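Local coordinates for protein 2-hydroxyisobutyryl-CoA synthetase (Aquincola tertiaricarbonis, PDB 6HDW) that belongs to the ANL superfamily of adenylate-forming enzymes, with an AMP-binding domain and a smaller C-terminal domain, at residues W156-R161 with C246-G251. Residues are numbered along the deposited sequence; the frame is centred on the assembly and turned at random.
Sequences WGMGIR and CLFFSG. With 8LE ([[(2~{R},3~{S},4~{R},5~{R})-5-(6-aminopurin-9-yl)-3,4-bis(oxidanyl)oxolan-2-yl]methoxy-oxidanyl-phosphoryl] 2-methyl-2-oxidanyl-propanoate), chain B.
In the AMP-binding domain, the turn that ends helix 141-157 packs on one face of the parallel sheet, where Met158 and Ile160 meet Cys246 and Phe248 of strand 246-249. Met158, its chain extended beyond CG, runs at about a right angle to the Phe248 side chain. Its SD reaches Phe248 CB at 3.6 Å and lies 4.4 Å from the ring centroid, 39° off the normal, an oblique Met-aromatic contact that suits a polarisable sulfur. With CG1 anti to the carbonyl carbon (chi1 -47°), the longer branch of Ile160 points at the strand: CG1 rests 4.0 Å from Cys246 SG, and CD1 makes an off-centre CH-pi contact, 4.3 Å from the Phe248 ring centroid. The small thiol of Cys246 leaves room for this branched, apolar side chain in a buried contact.

The turn itself is a Schellman motif: Gly159 takes the positive phi, which glycine adopts without strain, and its N bonds to Trp156 O at 3.0 Å. Arg161 NH1 gives Trp156 O a second hydrogen bond of 2.8 Å and also reaches Ile160 O; the guanidinium bonds near its own plane and still has a flat face to lay over the rim of the Trp156 indole. Alternation along the strand turns Leu247 and Phe249 toward the other side of the sheet, Phe249 meeting helix 222-234. Beyond the strand's end, Ser250 OG, also bonded to Tyr219, shares a 2.7 Å hydrogen bond with OAF of the ligand 8LE.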
loop_
_atom_site.group_PDB
_atom_site.type_symbol
_atom_site.label_atom_id
_atom_site.label_comp_id
_atom_site.label_asym_id
_atom_site.label_seq_id
_atom_site.Cartn_x
_atom_site.Cartn_y
_atom_site.Cartn_z
ATOM N N TRP A 156 16.333 -4.614 -14.236
ATOM C CA TRP A 156 16.673 -5.038 -15.601
ATOM C C TRP A 156 17.824 -6.057 -15.515
ATOM O O TRP A 156 17.785 -7.077 -16.202
ATOM C CB TRP A 156 17.058 -3.829 -16.483
ATOM C CG TRP A 156 17.523 -4.203 -17.864
ATOM C CD1 TRP A 156 18.743 -4.708 -18.210
ATOM C CD2 TRP A 156 16.777 -4.093 -19.082
ATOM N NE1 TRP A 156 18.785 -4.968 -19.557
ATOM C CE2 TRP A 156 17.601 -4.580 -20.124
ATOM C CE3 TRP A 156 15.484 -3.644 -19.398
ATOM C CZ2 TRP A 156 17.182 -4.612 -21.461
ATOM C CZ3 TRP A 156 15.067 -3.684 -20.721
ATOM C CH2 TRP A 156 15.908 -4.170 -21.735
ATOM N N GLY A 157 18.786 -5.792 -14.624
ATOM C CA GLY A 157 19.932 -6.661 -14.353
ATOM C C GLY A 157 19.563 -8.042 -13.838
ATOM O O GLY A 157 20.338 -8.992 -13.999
ATOM N N MET A 158 18.373 -8.162 -13.209
ATOM C CA MET A 158 17.814 -9.408 -12.679
ATOM C C MET A 158 17.045 -10.198 -13.771
ATOM O O MET A 158 16.503 -11.275 -13.491
ATOM C CB MET A 158 16.888 -9.106 -11.494
ATOM C CG MET A 158 17.577 -8.462 -10.318
ATOM S SD MET A 158 16.398 -8.091 -8.998
ATOM C CE MET A 158 17.526 -7.628 -7.679
ATOM N N GLY A 159 17.007 -9.654 -14.990
ATOM C CA GLY A 159 16.300 -10.255 -16.116
ATOM C C GLY A 159 14.841 -9.858 -16.231
ATOM O O GLY A 159 14.110 -10.434 -17.044
ATOM N N ILE A 160 14.393 -8.877 -15.408
ATOM C CA ILE A 160 13.017 -8.368 -15.427
ATOM C C ILE A 160 12.931 -7.373 -16.591
ATOM O O ILE A 160 13.836 -6.554 -16.775
ATOM C CB ILE A 160 12.552 -7.799 -14.049
ATOM C CG1 ILE A 160 12.919 -8.776 -12.886
ATOM C CG2 ILE A 160 11.049 -7.499 -14.060
ATOM C CD1 ILE A 160 13.005 -8.161 -11.478
ATOM N N ARG A 161 11.882 -7.497 -17.417
ATOM C CA ARG A 161 11.745 -6.726 -18.648
ATOM C C ARG A 161 10.425 -5.963 -18.796
ATOM O O ARG A 161 9.436 -6.373 -18.184
ATOM C CB ARG A 161 11.907 -7.695 -19.852
ATOM C CG ARG A 161 13.278 -8.359 -19.994
ATOM C CD ARG A 161 14.333 -7.404 -20.527
ATOM N NE ARG A 161 15.656 -8.033 -20.617
ATOM C CZ ARG A 161 16.563 -8.013 -19.646
ATOM N NH1 ARG A 161 16.293 -7.421 -18.490
ATOM N NH2 ARG A 161 17.739 -8.604 -19.816
ATOM N N CYS A 246 11.560 -15.306 -11.555
ATOM C CA CYS A 246 12.361 -14.915 -10.408
ATOM C C CYS A 246 11.550 -14.320 -9.270
ATOM O O CYS A 246 10.391 -13.937 -9.425
ATOM C CB CYS A 246 13.510 -13.995 -10.814
ATOM S SG CYS A 246 13.076 -12.241 -10.885
ATOM N N LEU A 247 12.198 -14.279 -8.107
ATOM C CA LEU A 247 11.734 -13.677 -6.870
ATOM C C LEU A 247 12.933 -12.863 -6.409
ATOM O O LEU A 247 14.059 -13.367 -6.439
ATOM C CB LEU A 247 11.370 -14.739 -5.812
ATOM C CG LEU A 247 10.224 -15.694 -6.140
ATOM C CD1 LEU A 247 10.766 -17.008 -6.694
ATOM C CD2 LEU A 247 9.366 -15.965 -4.905
ATOM N N PHE A 248 12.713 -11.595 -6.072
ATOM C CA PHE A 248 13.775 -10.717 -5.602
ATOM C C PHE A 248 13.393 -10.162 -4.245
ATOM O O PHE A 248 12.258 -9.750 -4.043
ATOM C CB PHE A 248 14.178 -9.664 -6.652
ATOM C CG PHE A 248 13.227 -8.531 -6.949
ATOM C CD1 PHE A 248 12.091 -8.739 -7.727
ATOM C CD2 PHE A 248 13.535 -7.227 -6.570
ATOM C CE1 PHE A 248 11.238 -7.678 -8.048
ATOM C CE2 PHE A 248 12.687 -6.165 -6.904
ATOM C CZ PHE A 248 11.538 -6.401 -7.628
ATOM N N PHE A 249 14.292 -10.276 -3.280
ATOM C CA PHE A 249 13.958 -9.925 -1.908
ATOM C C PHE A 249 14.906 -8.964 -1.257
ATOM O O PHE A 249 16.090 -8.913 -1.607
ATOM C CB PHE A 249 13.928 -11.202 -1.022
ATOM C CG PHE A 249 13.192 -12.419 -1.533
ATOM C CD1 PHE A 249 11.808 -12.409 -1.671
ATOM C CD2 PHE A 249 13.873 -13.603 -1.795
ATOM C CE1 PHE A 249 11.127 -13.538 -2.129
ATOM C CE2 PHE A 249 13.189 -14.740 -2.237
ATOM C CZ PHE A 249 11.821 -14.703 -2.386
ATOM N N SER A 250 14.382 -8.276 -0.222
ATOM C CA SER A 250 15.095 -7.393 0.699
ATOM C C SER A 250 14.371 -7.387 2.058
ATOM O O SER A 250 13.223 -7.831 2.154
ATOM C CB SER A 250 15.219 -5.981 0.128
ATOM O OG SER A 250 14.025 -5.229 0.259
ATOM N N GLY A 251 15.045 -6.895 3.091
ATOM C CA GLY A 251 14.434 -6.727 4.399
ATOM C C GLY A 251 15.128 -7.446 5.520
ATOM O O GLY A 251 15.031 -7.029 6.673
HETATM C C2 8LE B . 20.459 -8.898 4.997
HETATM C CAA 8LE B . 13.990 -1.186 2.461
HETATM C CAZ 8LE B . 14.698 -2.467 2.939
HETATM C CAB 8LE B . 16.127 -2.527 2.367
HETATM O OAF 8LE B . 13.994 -3.597 2.443
HETATM C CAS 8LE B . 14.706 -2.519 4.488
HETATM O OAD 8LE B . 14.229 -3.480 5.088
HETATM O OAQ 8LE B . 15.242 -1.430 5.114
HETATM P PBC 8LE B . 15.097 -1.047 6.707
HETATM O OAI 8LE B . 13.574 -1.210 7.143
HETATM O OAE 8LE B . 15.650 0.305 6.950
HETATM O "O5'" 8LE B . 15.948 -2.123 7.485
HETATM C "C5'" 8LE B . 17.300 -2.258 7.067
HETATM C "C4'" 8LE B . 17.924 -3.416 7.798
HETATM O "O4'" 8LE B . 17.290 -4.637 7.344
HETATM C "C3'" 8LE B . 19.326 -3.490 7.335
HETATM O "O3'" 8LE B . 20.142 -2.670 8.178
HETATM C "C2'" 8LE B . 19.622 -4.981 7.503
HETATM O "O2'" 8LE B . 19.869 -5.357 8.892
HETATM C "C1'" 8LE B . 18.322 -5.603 7.048
HETATM N N9 8LE B . 18.352 -5.957 5.593
HETATM C C8 8LE B . 17.742 -5.344 4.572
HETATM N N7 8LE B . 18.046 -5.997 3.456
HETATM C C5 8LE B . 18.860 -7.010 3.772
HETATM C C4 8LE B . 19.050 -6.979 5.104
HETATM N N3 8LE B . 19.815 -7.904 5.731
HETATM N N1 8LE B . 20.244 -8.907 3.616
HETATM C C6 8LE B . 19.443 -7.985 3.048
HETATM N N6 8LE B . 19.228 -8.008 1.739
#